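Local atomic coordinates of BamaA.19900.a (Balamuthia mandrillaris, PDB entry 6VZZ), a protein that binds glucose and, as a glucokinase of the actin-like ATPase superfamily, probably catalyses its ATP-dependent phosphorylation to glucose 6-phosphate. Residues 16-21 and 60-65; 126-131 and 140-145; 223-228 and 255-260; 268-273 and 303-308; 327-332 and 367-372. One frame throughout, in Å; residues are numbered along the deposited sequence.

Overall arrangement
Contacts 1 to 5 follow one another along the chain, each closing before the next opens. Contacts 1 and 2, centres about 23 Å apart, both reach the five-stranded mixed sheet, whose outermost strands are 62-68 and 141-145. Contact 5 joins two strands of the six-stranded sheet, and contact 4 packs helix 263-276 on helix 303-327, which precedes strand 331-335 of contact 5. Contacts 3 and 4 touch, their centres about 16 Å apart; contacts 3 and 5 meet the second subunit. Asn-145, ending a strand of the five-stranded sheet in contact 2, and Glu-258, in a loop of the other half in contact 3, reach one glucose, consistent with a sugar site between two lobes.

Contact 1 (16-21 and 60-65); sequences QEVTQT and TFLQVL
Val-18 of helix 16-25 sets its two methyl groups down on Leu-62 and Val-64 of strand 62-68, and Thr-21 joins it one turn further on. CG1 of Val-18, anti to the backbone N (chi1 169°), lies 4.1 Å from CB of Val-64, the two side chains crossing at about a right angle. CG2 of Val-18, beside the backbone N, rests 4.0 Å from CD1 of Leu-62 and also meets the backbone O of Gln-63. The other Leu-62 methyl, CD2, reaches tip to tip toward CG2 of Thr-21 at 3.9 Å. The hydroxyl of Thr-21 is engaged within its own helix: OG1 donates to the O of Glu-17 over 2.7 Å, from the face of that carbonyl opposite to the Thr-21 N. Beyond the strand, Val-64 packs on Val-82 and Ile-86 of helix 72-90. With no hydrogen bond between the two segments, the contact rests on van der Waals packing of methyl groups, and Thr-21 turns its methyl, not its hydroxyl, to Leu-62.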
# COMPACT_ATOMS: atom_id res chain seq x y z
N GLN A 16 -8.66 -30.70 30.87
CA GLN A 16 -9.41 -31.94 30.74
C GLN A 16 -9.94 -32.11 29.31
O GLN A 16 -9.83 -33.20 28.73
CB GLN A 16 -10.57 -31.96 31.74
N GLU A 17 -10.51 -31.05 28.74
CA GLU A 17 -11.11 -31.15 27.41
C GLU A 17 -10.07 -31.51 26.36
O GLU A 17 -10.32 -32.35 25.48
CB GLU A 17 -11.81 -29.84 27.04
N VAL A 18 -8.89 -30.90 26.43
CA VAL A 18 -7.81 -31.21 25.50
C VAL A 18 -7.30 -32.63 25.72
O VAL A 18 -7.11 -33.40 24.77
CB VAL A 18 -6.68 -30.18 25.64
CG1 VAL A 18 -5.44 -30.62 24.88
CG2 VAL A 18 -7.15 -28.82 25.17
N THR A 19 -7.07 -33.00 26.98
CA THR A 19 -6.62 -34.35 27.28
C THR A 19 -7.59 -35.40 26.74
O THR A 19 -7.19 -36.34 26.06
CB THR A 19 -6.43 -34.51 28.79
OG1 THR A 19 -5.18 -33.93 29.17
CG2 THR A 19 -6.45 -35.97 29.18
N GLN A 20 -8.89 -35.24 27.03
CA GLN A 20 -9.86 -36.21 26.54
C GLN A 20 -9.89 -36.24 25.01
O GLN A 20 -9.99 -37.32 24.41
CB GLN A 20 -11.25 -35.92 27.11
N THR A 21 -9.75 -35.08 24.37
CA THR A 21 -9.83 -35.02 22.91
C THR A 21 -8.66 -35.74 22.25
O THR A 21 -8.84 -36.50 21.29
CB THR A 21 -9.90 -33.57 22.44
OG1 THR A 21 -11.10 -32.96 22.92
CG2 THR A 21 -9.89 -33.50 20.92
N THR A 60 -12.45 -26.43 11.87
CA THR A 60 -12.41 -26.47 13.32
C THR A 60 -10.99 -26.77 13.76
O THR A 60 -10.15 -27.19 12.96
CB THR A 60 -13.42 -27.49 13.85
OG1 THR A 60 -13.78 -27.17 15.20
CG2 THR A 60 -12.85 -28.90 13.79
N PHE A 61 -10.70 -26.54 15.03
CA PHE A 61 -9.40 -26.92 15.58
C PHE A 61 -9.49 -27.00 17.10
O PHE A 61 -10.49 -26.61 17.71
CB PHE A 61 -8.30 -25.95 15.15
CG PHE A 61 -8.55 -24.52 15.53
CD1 PHE A 61 -8.38 -24.09 16.84
CD2 PHE A 61 -8.95 -23.60 14.58
CE1 PHE A 61 -8.63 -22.77 17.19
CE2 PHE A 61 -9.19 -22.28 14.93
CZ PHE A 61 -9.03 -21.86 16.23
N LEU A 62 -8.42 -27.49 17.70
CA LEU A 62 -8.31 -27.70 19.13
C LEU A 62 -7.24 -26.76 19.68
O LEU A 62 -6.05 -26.93 19.38
CB LEU A 62 -7.98 -29.16 19.43
CG LEU A 62 -7.70 -29.49 20.89
CD1 LEU A 62 -9.00 -29.46 21.68
CD2 LEU A 62 -6.99 -30.83 21.02
N GLN A 63 -7.64 -25.78 20.48
CA GLN A 63 -6.65 -24.92 21.13
C GLN A 63 -6.09 -25.66 22.33
O GLN A 63 -6.85 -26.03 23.23
CB GLN A 63 -7.25 -23.58 21.55
CG GLN A 63 -6.23 -22.69 22.29
CD GLN A 63 -6.58 -21.21 22.27
OE1 GLN A 63 -6.61 -20.59 21.21
NE2 GLN A 63 -6.87 -20.65 23.45
N VAL A 64 -4.78 -25.87 22.36
CA VAL A 64 -4.21 -26.65 23.46
C VAL A 64 -3.56 -25.74 24.49
O VAL A 64 -3.57 -26.06 25.69
CB VAL A 64 -3.21 -27.71 22.96
CG1 VAL A 64 -3.71 -28.37 21.69
CG2 VAL A 64 -1.84 -27.12 22.76
N LEU A 65 -3.00 -24.60 24.08
CA LEU A 65 -2.39 -23.75 25.09
C LEU A 65 -2.27 -22.31 24.62
O LEU A 65 -2.06 -22.04 23.44
CB LEU A 65 -1.01 -24.28 25.50
CG LEU A 65 -0.72 -24.08 27.00
CD1 LEU A 65 -2.00 -24.24 27.84
CD2 LEU A 65 0.34 -25.06 27.48

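Contact 2 (126-131 and 140-145); sequences LKRSEL and KTHFIN. With BGC (beta-D-glucopyranose), chain B.
Strand 141-145 leads to the glucose pocket at one end and, nearer its start, packs against the turn that follows strand 125-127; Arg-128 and Phe-143 make most of that packing. CE2 of the Phe-143 ring comes to 3.5 Å from the O of Leu-126. The side chains of Arg-128 and Phe-143 run past one another in opposite senses, and it is the aliphatic CG of Arg-128 that touches the ring, 3.8 Å from CE2 of Phe-143; guanidinium and ring planes are inclined by 16°. The Arg-128 chain, extended from CG to NE, carries NE to the O of Thr-141, a weak hydrogen bond of 3.0 Å bent to 125° at the hydrogen. NH1 of Arg-128 comes near ND1 of His-142, and its NH2 forms a long, weak ion pair with Glu-110. CD1 of Leu-131 meets CG2 of Thr-141, whose hydroxyl is hydrogen-bonded to Pro-137 O. At the far end Asn-145 ND2 donates to glucose O3 over 2.9 Å and more weakly to O4; the same nitrogen is hydrogen-bonded to Gly-103 O. The arginine thus does double duty, its aliphatic part against an aromatic ring and its charged end beside a strand carbonyl, while Asn-145 supplies one of several hydrogen-bonding groups around the sugar.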
# COMPACT_ATOMS: atom_id res chain seq x y z
N LEU A 126 12.96 -15.19 16.51
CA LEU A 126 12.69 -16.61 16.72
C LEU A 126 13.03 -17.36 15.44
O LEU A 126 12.42 -17.09 14.40
CB LEU A 126 11.23 -16.83 17.13
CG LEU A 126 10.74 -18.28 17.30
CD1 LEU A 126 11.46 -18.99 18.43
CD2 LEU A 126 9.23 -18.33 17.50
N LYS A 127 13.99 -18.28 15.52
CA LYS A 127 14.40 -19.11 14.39
C LYS A 127 13.62 -20.41 14.37
O LYS A 127 13.34 -20.99 15.42
CB LYS A 127 15.90 -19.42 14.47
CG LYS A 127 16.78 -18.21 14.68
CD LYS A 127 18.24 -18.58 14.92
CE LYS A 127 19.12 -17.33 14.90
NZ LYS A 127 20.25 -17.43 15.88
N ARG A 128 13.27 -20.88 13.16
CA ARG A 128 12.65 -22.19 13.00
C ARG A 128 13.44 -23.28 13.72
O ARG A 128 12.87 -24.12 14.43
CB ARG A 128 12.58 -22.57 11.53
CG ARG A 128 11.48 -22.05 10.68
CD ARG A 128 12.02 -22.39 9.32
NE ARG A 128 11.09 -22.37 8.22
CZ ARG A 128 11.49 -22.42 6.96
NH1 ARG A 128 10.60 -22.38 5.96
NH2 ARG A 128 12.79 -22.50 6.70
N SER A 129 14.76 -23.31 13.49
CA SER A 129 15.63 -24.35 14.02
C SER A 129 15.66 -24.41 15.55
O SER A 129 16.24 -25.35 16.09
CB SER A 129 17.05 -24.14 13.51
OG SER A 129 17.65 -23.02 14.14
N GLU A 130 15.07 -23.44 16.24
CA GLU A 130 15.00 -23.46 17.70
C GLU A 130 13.75 -24.15 18.21
O GLU A 130 13.64 -24.36 19.43
CB GLU A 130 15.02 -22.03 18.25
CG GLU A 130 16.29 -21.25 18.01
CD GLU A 130 16.21 -19.85 18.59
OE1 GLU A 130 16.95 -19.56 19.56
OE2 GLU A 130 15.40 -19.03 18.08
N LEU A 131 12.83 -24.48 17.35
CA LEU A 131 11.54 -25.07 17.62
C LEU A 131 11.66 -26.57 17.79
O LEU A 131 12.45 -27.22 17.10
CB LEU A 131 10.57 -24.76 16.49
CG LEU A 131 10.34 -23.27 16.24
CD1 LEU A 131 9.50 -23.06 14.99
CD2 LEU A 131 9.66 -22.64 17.44
N LYS A 140 8.84 -28.91 7.12
CA LYS A 140 7.42 -28.65 6.90
C LYS A 140 6.88 -27.64 7.91
O LYS A 140 5.75 -27.76 8.39
CB LYS A 140 6.63 -29.95 6.93
CG LYS A 140 7.05 -30.96 5.86
CD LYS A 140 6.22 -32.25 5.89
CE LYS A 140 6.75 -33.28 6.89
NZ LYS A 140 5.83 -34.46 7.04
N THR A 141 7.68 -26.61 8.23
CA THR A 141 7.31 -25.55 9.16
C THR A 141 7.50 -24.20 8.50
O THR A 141 8.57 -23.93 7.94
CB THR A 141 8.16 -25.63 10.44
OG1 THR A 141 7.84 -26.82 11.16
CG2 THR A 141 7.90 -24.42 11.34
N HIS A 142 6.48 -23.34 8.56
CA HIS A 142 6.52 -22.06 7.86
C HIS A 142 6.14 -20.92 8.77
O HIS A 142 5.28 -21.07 9.64
CB HIS A 142 5.60 -22.08 6.63
CG HIS A 142 5.93 -23.19 5.68
ND1 HIS A 142 7.09 -23.20 4.94
CD2 HIS A 142 5.29 -24.35 5.41
CE1 HIS A 142 7.14 -24.32 4.23
NE2 HIS A 142 6.06 -25.03 4.50
N PHE A 143 6.79 -19.78 8.57
CA PHE A 143 6.44 -18.53 9.22
C PHE A 143 5.59 -17.70 8.27
O PHE A 143 5.94 -17.55 7.09
CB PHE A 143 7.68 -17.74 9.60
CG PHE A 143 8.32 -18.16 10.89
CD1 PHE A 143 7.56 -18.36 12.02
CD2 PHE A 143 9.70 -18.34 10.96
CE1 PHE A 143 8.16 -18.73 13.21
CE2 PHE A 143 10.31 -18.71 12.14
CZ PHE A 143 9.54 -18.91 13.27
N ILE A 144 4.48 -17.17 8.78
CA ILE A 144 3.76 -16.11 8.10
C ILE A 144 3.51 -14.99 9.11
O ILE A 144 3.65 -15.18 10.32
CB ILE A 144 2.43 -16.60 7.48
CG1 ILE A 144 1.47 -17.08 8.58
CG2 ILE A 144 2.71 -17.66 6.41
CD1 ILE A 144 0.15 -17.58 8.06
N ASN A 145 3.20 -13.81 8.59
CA ASN A 145 2.79 -12.71 9.44
C ASN A 145 1.39 -12.98 9.98
O ASN A 145 0.60 -13.71 9.38
CB ASN A 145 2.86 -11.39 8.66
CG ASN A 145 2.27 -10.21 9.40
OD1 ASN A 145 1.07 -9.96 9.33
ND2 ASN A 145 3.12 -9.46 10.11
C2 BGC B . 3.76 -5.59 13.53
C3 BGC B . 2.98 -6.33 12.46
C4 BGC B . 1.78 -7.03 13.08
C5 BGC B . 0.95 -6.02 13.86
C6 BGC B . -0.25 -6.61 14.56
C1 BGC B . 2.82 -4.64 14.26
O1 BGC B . 3.49 -3.87 15.19
O2 BGC B . 4.83 -4.86 12.94
O3 BGC B . 3.82 -7.26 11.79
O4 BGC B . 0.96 -7.59 12.07
O5 BGC B . 1.78 -5.41 14.86
O6 BGC B . 0.09 -7.77 15.28

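Contact 3 (223-228 and 255-260); sequences AISPVG and IEYEDI. With BGC (beta-D-glucopyranose), chain B.
Ile-224 holds CG1 between its backbone N and carbonyl carbon (chi1 49°), which aims that branch at Ile-255, and CG2 anti to the carbonyl carbon, over the ring of Tyr-257. CG2 of Ile-224 stands 3.8 Å from the centroid of the Tyr-257 ring, a CH-pi contact offset toward the rim. The Ile-224 CG1 meets CG1 of Ile-255 at 3.8 Å. The Ile-224 N donates to the O of Ile-255 over 3.1 Å, nearly along the C=O axis; with the backbone bond between Tyr-257 and Val-222 it forms the single bridge pairing Ala-223 with Glu-256. OH of Tyr-257 takes a weak hydrogen bond of 3.2 Å from the N of Ser-225, whose OG is hydrogen-bonded to Ile-224 O of the second subunit. Within 255-260, the N of Glu-256 donates to Asp-259 OD2 from above the carboxylate plane. Glu-258 turns away to receive glucose O1 on OE1 over 2.6 Å, while its OE2 is salt-bridged to Arg-264. One loop pair therefore serves both the subunit interface and the anomeric-hydroxyl end of a glucokinase sugar site.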
# COMPACT_ATOMS: atom_id res chain seq x y z
N ALA A 223 4.00 7.03 9.19
CA ALA A 223 3.70 8.28 9.87
C ALA A 223 2.24 8.67 9.68
O ALA A 223 1.64 8.42 8.63
CB ALA A 223 4.61 9.38 9.35
N ILE A 224 1.68 9.32 10.69
CA ILE A 224 0.28 9.73 10.67
C ILE A 224 0.07 10.89 9.70
O ILE A 224 1.03 11.52 9.25
CB ILE A 224 -0.19 10.11 12.09
CG1 ILE A 224 0.81 11.08 12.73
CG2 ILE A 224 -0.30 8.88 12.95
CD1 ILE A 224 0.61 12.51 12.37
N SER A 225 -1.19 11.19 9.40
CA SER A 225 -1.59 12.37 8.67
C SER A 225 -2.36 13.32 9.57
O SER A 225 -3.08 12.89 10.47
CB SER A 225 -2.46 11.98 7.47
OG SER A 225 -1.63 11.57 6.40
N PRO A 226 -2.25 14.63 9.35
CA PRO A 226 -3.01 15.59 10.15
C PRO A 226 -4.41 15.76 9.58
O PRO A 226 -4.76 15.15 8.57
CB PRO A 226 -2.19 16.87 10.01
CG PRO A 226 -1.66 16.79 8.63
CD PRO A 226 -1.40 15.31 8.36
N VAL A 227 -5.23 16.59 10.24
CA VAL A 227 -6.49 17.02 9.65
C VAL A 227 -6.26 18.32 8.91
O VAL A 227 -5.17 18.91 8.97
CB VAL A 227 -7.60 17.22 10.70
CG1 VAL A 227 -8.06 15.91 11.26
CG2 VAL A 227 -7.13 18.15 11.81
N GLY A 228 -7.31 18.81 8.24
CA GLY A 228 -7.28 20.12 7.64
C GLY A 228 -7.18 21.22 8.68
O GLY A 228 -7.76 21.14 9.77
N ILE A 255 4.85 10.58 14.77
CA ILE A 255 4.48 9.29 15.35
C ILE A 255 3.88 8.37 14.28
O ILE A 255 3.40 8.80 13.23
CB ILE A 255 3.53 9.46 16.54
CG1 ILE A 255 2.12 9.82 16.09
CG2 ILE A 255 4.04 10.54 17.47
CD1 ILE A 255 1.12 9.85 17.25
N GLU A 256 3.94 7.07 14.56
CA GLU A 256 3.30 6.07 13.72
C GLU A 256 1.85 5.94 14.10
O GLU A 256 1.45 6.24 15.24
CB GLU A 256 3.98 4.70 13.87
CG GLU A 256 5.49 4.71 13.87
CD GLU A 256 6.08 3.32 14.04
OE1 GLU A 256 5.35 2.42 14.52
OE2 GLU A 256 7.26 3.12 13.69
N TYR A 257 1.03 5.47 13.15
CA TYR A 257 -0.37 5.23 13.46
C TYR A 257 -0.51 4.28 14.64
O TYR A 257 -1.39 4.47 15.49
CB TYR A 257 -1.11 4.67 12.24
CG TYR A 257 -1.62 5.73 11.28
CD1 TYR A 257 -2.74 6.49 11.58
CD2 TYR A 257 -0.97 5.98 10.07
CE1 TYR A 257 -3.21 7.46 10.71
CE2 TYR A 257 -1.43 6.94 9.20
CZ TYR A 257 -2.55 7.69 9.52
OH TYR A 257 -3.02 8.65 8.65
N GLU A 258 0.39 3.29 14.74
CA GLU A 258 0.37 2.35 15.86
C GLU A 258 0.65 3.04 17.20
O GLU A 258 0.27 2.50 18.25
CB GLU A 258 1.38 1.22 15.63
CG GLU A 258 1.31 0.11 16.68
CD GLU A 258 2.23 -1.06 16.38
OE1 GLU A 258 2.00 -1.77 15.38
OE2 GLU A 258 3.20 -1.28 17.15
N ASP A 259 1.28 4.21 17.19
CA ASP A 259 1.50 4.89 18.46
C ASP A 259 0.22 5.43 19.06
O ASP A 259 0.21 5.81 20.24
CB ASP A 259 2.53 6.01 18.27
CG ASP A 259 3.93 5.47 17.95
OD1 ASP A 259 4.24 4.34 18.40
OD2 ASP A 259 4.71 6.16 17.26
N ILE A 260 -0.87 5.45 18.29
CA ILE A 260 -2.19 5.77 18.81
C ILE A 260 -3.14 4.58 18.70
O ILE A 260 -3.88 4.27 19.65
CB ILE A 260 -2.77 7.00 18.08
CG1 ILE A 260 -2.01 8.26 18.49
CG2 ILE A 260 -4.26 7.14 18.32
CD1 ILE A 260 -2.47 9.51 17.75
C2 BGC B . 3.76 -5.59 13.53
C3 BGC B . 2.98 -6.33 12.46
C4 BGC B . 1.78 -7.03 13.08
C5 BGC B . 0.95 -6.02 13.86
C6 BGC B . -0.25 -6.61 14.56
C1 BGC B . 2.82 -4.64 14.26
O1 BGC B . 3.49 -3.87 15.19
O2 BGC B . 4.83 -4.86 12.94
O3 BGC B . 3.82 -7.26 11.79
O4 BGC B . 0.96 -7.59 12.07
O5 BGC B . 1.78 -5.41 14.86
O6 BGC B . 0.09 -7.77 15.28

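Contact 4 (268-273 and 303-308); sequences ITYKWV and PYAHKA
Val-273 and Ala-308 are central to the packing of helix 263-276 on helix 303-327. Standing anti to the backbone N (chi1 166°), CG1 of Val-273 comes to the edge of the Tyr-304 ring, 3.6 Å from CD1, and also touches CB of that tyrosine. CG2 of Val-273 meets CG of Lys-307 at 3.9 Å and lies near the backbone N and CB of Ala-308. CB of Ala-308 in turn sits against the backbone of the opposing helix, 3.7 Å from CA of Tyr-270, and 3.8 Å from CG2 of Thr-269. Tyr-270 presents its ring edge to the facing helix: CE1 is 3.5 Å from the N of Ala-305, which lies in the ring plane, and 4.0 Å from CB of the same alanine.

The polar ends are held by groups further out. Tyr-270 OH is hydrogen-bonded to Leu-284 O and Thr-269 OG1 to Gly-265 O within its own helix, while NZ of Lys-307 forms a salt bridge with Glu-236. The axes of the two short segments approach to 8.7 Å, at 127° between their directions, with Ala-308 at the close point against Tyr-270. Helix 234-249 flanks the pair, with Leu-240 against Thr-269 and Trp-272, and Ile-292 of helix 289-295 packs on Tyr-270 and Ala-305.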
# COMPACT_ATOMS: atom_id res chain seq x y z
N ILE A 268 -1.85 5.80 26.15
CA ILE A 268 -1.09 7.05 26.19
C ILE A 268 -1.97 8.22 25.76
O ILE A 268 -1.85 9.33 26.30
CB ILE A 268 0.19 6.95 25.34
CG1 ILE A 268 1.14 8.10 25.69
CG2 ILE A 268 -0.11 6.93 23.85
CD1 ILE A 268 2.43 8.11 24.88
N THR A 269 -2.89 8.00 24.82
CA THR A 269 -3.89 9.02 24.50
C THR A 269 -4.74 9.35 25.72
O THR A 269 -5.05 10.52 25.99
CB THR A 269 -4.75 8.55 23.34
OG1 THR A 269 -3.92 8.36 22.19
CG2 THR A 269 -5.83 9.58 23.01
N TYR A 270 -5.13 8.32 26.48
CA TYR A 270 -5.88 8.52 27.72
C TYR A 270 -5.11 9.39 28.70
O TYR A 270 -5.69 10.30 29.32
CB TYR A 270 -6.20 7.16 28.34
CG TYR A 270 -7.14 7.18 29.52
CD1 TYR A 270 -8.46 7.62 29.37
CD2 TYR A 270 -6.73 6.75 30.77
CE1 TYR A 270 -9.33 7.64 30.45
CE2 TYR A 270 -7.59 6.76 31.85
CZ TYR A 270 -8.89 7.21 31.69
OH TYR A 270 -9.74 7.22 32.76
N LYS A 271 -3.80 9.14 28.87
CA LYS A 271 -3.01 9.95 29.79
C LYS A 271 -2.90 11.39 29.32
O LYS A 271 -2.82 12.31 30.14
CB LYS A 271 -1.62 9.34 30.00
N TRP A 272 -2.91 11.61 28.00
CA TRP A 272 -2.90 12.98 27.47
C TRP A 272 -4.21 13.69 27.78
O TRP A 272 -4.21 14.85 28.22
CB TRP A 272 -2.64 12.95 25.96
CG TRP A 272 -2.96 14.25 25.30
CD1 TRP A 272 -2.17 15.36 25.26
CD2 TRP A 272 -4.14 14.56 24.55
NE1 TRP A 272 -2.80 16.36 24.54
CE2 TRP A 272 -4.01 15.89 24.10
CE3 TRP A 272 -5.30 13.85 24.23
CZ2 TRP A 272 -4.99 16.52 23.34
CZ3 TRP A 272 -6.28 14.48 23.48
CH2 TRP A 272 -6.12 15.80 23.04
N VAL A 273 -5.34 13.03 27.53
CA VAL A 273 -6.64 13.59 27.89
C VAL A 273 -6.65 13.99 29.36
O VAL A 273 -7.14 15.07 29.72
CB VAL A 273 -7.77 12.59 27.57
CG1 VAL A 273 -9.07 13.01 28.25
CG2 VAL A 273 -7.96 12.48 26.07
N PRO A 303 -16.25 10.51 30.56
CA PRO A 303 -16.05 11.32 29.35
C PRO A 303 -14.62 11.31 28.85
O PRO A 303 -14.40 11.46 27.64
CB PRO A 303 -16.48 12.73 29.79
CG PRO A 303 -17.10 12.56 31.17
CD PRO A 303 -16.49 11.34 31.75
N TYR A 304 -13.65 11.13 29.74
CA TYR A 304 -12.26 11.10 29.31
C TYR A 304 -11.94 9.82 28.57
O TYR A 304 -11.26 9.85 27.53
CB TYR A 304 -11.34 11.28 30.53
CG TYR A 304 -11.68 12.50 31.34
CD1 TYR A 304 -11.51 13.78 30.81
CD2 TYR A 304 -12.18 12.39 32.64
CE1 TYR A 304 -11.82 14.91 31.56
CE2 TYR A 304 -12.49 13.51 33.39
CZ TYR A 304 -12.31 14.77 32.84
OH TYR A 304 -12.62 15.89 33.57
N ALA A 305 -12.42 8.67 29.07
CA ALA A 305 -12.26 7.43 28.32
C ALA A 305 -12.86 7.55 26.93
O ALA A 305 -12.26 7.12 25.94
CB ALA A 305 -12.89 6.27 29.09
N HIS A 306 -14.04 8.15 26.85
CA HIS A 306 -14.68 8.37 25.56
C HIS A 306 -13.79 9.22 24.64
O HIS A 306 -13.57 8.86 23.48
CB HIS A 306 -16.03 9.04 25.78
CG HIS A 306 -16.78 9.32 24.51
ND1 HIS A 306 -16.62 10.49 23.80
CD2 HIS A 306 -17.69 8.59 23.84
CE1 HIS A 306 -17.40 10.47 22.74
NE2 HIS A 306 -18.06 9.33 22.74
N LYS A 307 -13.27 10.33 25.16
CA LYS A 307 -12.46 11.23 24.34
C LYS A 307 -11.25 10.51 23.77
O LYS A 307 -10.95 10.63 22.58
CB LYS A 307 -12.04 12.45 25.18
CG LYS A 307 -11.33 13.55 24.40
CD LYS A 307 -12.19 14.08 23.26
CE LYS A 307 -11.50 15.21 22.48
NZ LYS A 307 -12.28 15.66 21.29
N ALA A 308 -10.55 9.73 24.60
CA ALA A 308 -9.39 8.99 24.13
C ALA A 308 -9.78 7.93 23.11
O ALA A 308 -9.15 7.78 22.06
CB ALA A 308 -8.66 8.37 25.32

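Contact 5 (327-332 and 367-372); sequences LQVRGM and EDIDLF
Arg-330 and Met-332 are joined to Asp-370 and Phe-372 by three backbone hydrogen bonds, pairing Gly-331 with Asp-370 and Met-332 with Leu-371 in parallel. Asp-370 N donates to the O of Arg-330 over 3.1 Å, in the carbonyl plane and on a lone pair. Asp-370 O then accepts from Met-332 N at 2.8 Å, and Phe-372 N donates to Met-332 O at 2.8 Å and 168°. CA-H...O contacts from Ile-369 and Leu-371 reach the carbonyls of Arg-330 and Met-332.

Among the apolar contacts, Met-332 and Leu-371 share one face of the sheet. The methionine is extended beyond CG, and CE of Met-332 reaches 3.6 Å from CD1 of Leu-371. Separately, CD1 of Ile-369 touches CG2 of Val-329 at 4.1 Å. Cys-324 of helix 303-327 packs on Val-329, Met-332 and Ile-369.

Charge is represented by Arg-330 and Asp-370. Arg-330 NE is 4.1 Å from Asp-370 OD2, beyond a salt bridge, the two side chains running alongside each other in the same sense. NH1 of Arg-330 is salt-bridged to Asp-184, a calcium ligand, and Asp-370 OD1 accepts from Ala-174 N. Neighbouring parallel strands linked through intervening helices, with helix 303-327 packed against them, are typical of the alpha/beta sheet of an actin-like ATPase domain.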
# COMPACT_ATOMS: atom_id res chain seq x y z
N LEU A 327 -4.70 1.75 -2.20
CA LEU A 327 -4.80 0.36 -2.63
C LEU A 327 -5.99 0.10 -3.54
O LEU A 327 -6.04 -0.96 -4.18
CB LEU A 327 -4.86 -0.57 -1.41
CG LEU A 327 -3.58 -0.53 -0.58
CD1 LEU A 327 -3.66 -1.45 0.64
CD2 LEU A 327 -2.36 -0.89 -1.43
N GLN A 328 -6.93 1.04 -3.64
CA GLN A 328 -8.10 0.88 -4.50
C GLN A 328 -8.86 -0.41 -4.17
O GLN A 328 -9.24 -1.17 -5.06
CB GLN A 328 -7.71 0.91 -5.98
CG GLN A 328 -7.32 2.27 -6.49
CD GLN A 328 -8.47 3.26 -6.47
OE1 GLN A 328 -9.39 3.18 -7.29
NE2 GLN A 328 -8.43 4.22 -5.54
N VAL A 329 -9.07 -0.64 -2.88
CA VAL A 329 -9.83 -1.81 -2.44
C VAL A 329 -11.32 -1.58 -2.66
O VAL A 329 -11.80 -0.46 -2.83
CB VAL A 329 -9.54 -2.14 -0.97
CG1 VAL A 329 -8.05 -2.43 -0.76
CG2 VAL A 329 -10.03 -1.01 -0.04
N ARG A 330 -12.07 -2.68 -2.65
CA ARG A 330 -13.52 -2.63 -2.69
C ARG A 330 -14.15 -2.56 -1.30
O ARG A 330 -15.26 -2.03 -1.15
CB ARG A 330 -14.06 -3.86 -3.44
CG ARG A 330 -15.54 -4.11 -3.25
CD ARG A 330 -16.18 -4.63 -4.51
NE ARG A 330 -17.59 -4.96 -4.28
CZ ARG A 330 -18.37 -5.54 -5.18
NH1 ARG A 330 -17.89 -5.88 -6.37
NH2 ARG A 330 -19.64 -5.80 -4.88
N GLY A 331 -13.46 -3.06 -0.28
CA GLY A 331 -14.02 -3.08 1.05
C GLY A 331 -12.90 -3.26 2.05
O GLY A 331 -11.73 -3.41 1.68
N MET A 332 -13.28 -3.25 3.32
CA MET A 332 -12.32 -3.47 4.38
C MET A 332 -12.97 -4.22 5.53
O MET A 332 -14.18 -4.15 5.74
CB MET A 332 -11.70 -2.15 4.88
CG MET A 332 -12.69 -1.05 5.09
SD MET A 332 -11.91 0.45 5.75
CE MET A 332 -13.39 1.30 6.26
N GLU A 367 -16.82 6.50 -1.54
CA GLU A 367 -18.22 6.49 -1.12
C GLU A 367 -18.83 5.09 -1.12
O GLU A 367 -19.69 4.78 -0.29
CB GLU A 367 -19.04 7.43 -2.02
N ASP A 368 -18.37 4.21 -2.02
CA ASP A 368 -18.97 2.89 -2.19
C ASP A 368 -18.10 1.76 -1.65
O ASP A 368 -18.18 0.61 -2.10
CB ASP A 368 -19.31 2.66 -3.66
CG ASP A 368 -20.48 3.54 -4.13
OD1 ASP A 368 -21.53 3.56 -3.44
OD2 ASP A 368 -20.35 4.21 -5.19
N ILE A 369 -17.26 2.06 -0.66
CA ILE A 369 -16.40 1.07 -0.04
C ILE A 369 -17.18 0.37 1.06
O ILE A 369 -17.79 1.03 1.91
CB ILE A 369 -15.13 1.73 0.50
CG1 ILE A 369 -14.30 2.28 -0.66
CG2 ILE A 369 -14.32 0.77 1.38
CD1 ILE A 369 -12.84 1.93 -0.59
N ASP A 370 -17.18 -0.97 1.04
CA ASP A 370 -17.82 -1.75 2.08
C ASP A 370 -16.95 -1.80 3.34
O ASP A 370 -15.72 -1.81 3.27
CB ASP A 370 -18.10 -3.18 1.61
CG ASP A 370 -19.18 -3.27 0.55
OD1 ASP A 370 -20.34 -2.88 0.82
OD2 ASP A 370 -18.86 -3.74 -0.56
N LEU A 371 -17.60 -1.82 4.49
CA LEU A 371 -16.91 -1.98 5.77
C LEU A 371 -17.56 -3.11 6.53
O LEU A 371 -18.78 -3.10 6.76
CB LEU A 371 -16.93 -0.68 6.58
CG LEU A 371 -16.49 -0.79 8.05
CD1 LEU A 371 -15.07 -1.30 8.16
CD2 LEU A 371 -16.65 0.54 8.78
N PHE A 372 -16.77 -4.11 6.91
CA PHE A 372 -17.23 -5.22 7.72
C PHE A 372 -16.46 -5.20 9.03
O PHE A 372 -15.33 -4.70 9.09
CB PHE A 372 -17.04 -6.57 7.03
CG PHE A 372 -17.62 -6.63 5.64
CD1 PHE A 372 -18.98 -6.79 5.45
CD2 PHE A 372 -16.81 -6.51 4.54
CE1 PHE A 372 -19.52 -6.84 4.18
CE2 PHE A 372 -17.34 -6.55 3.26
CZ PHE A 372 -18.71 -6.71 3.08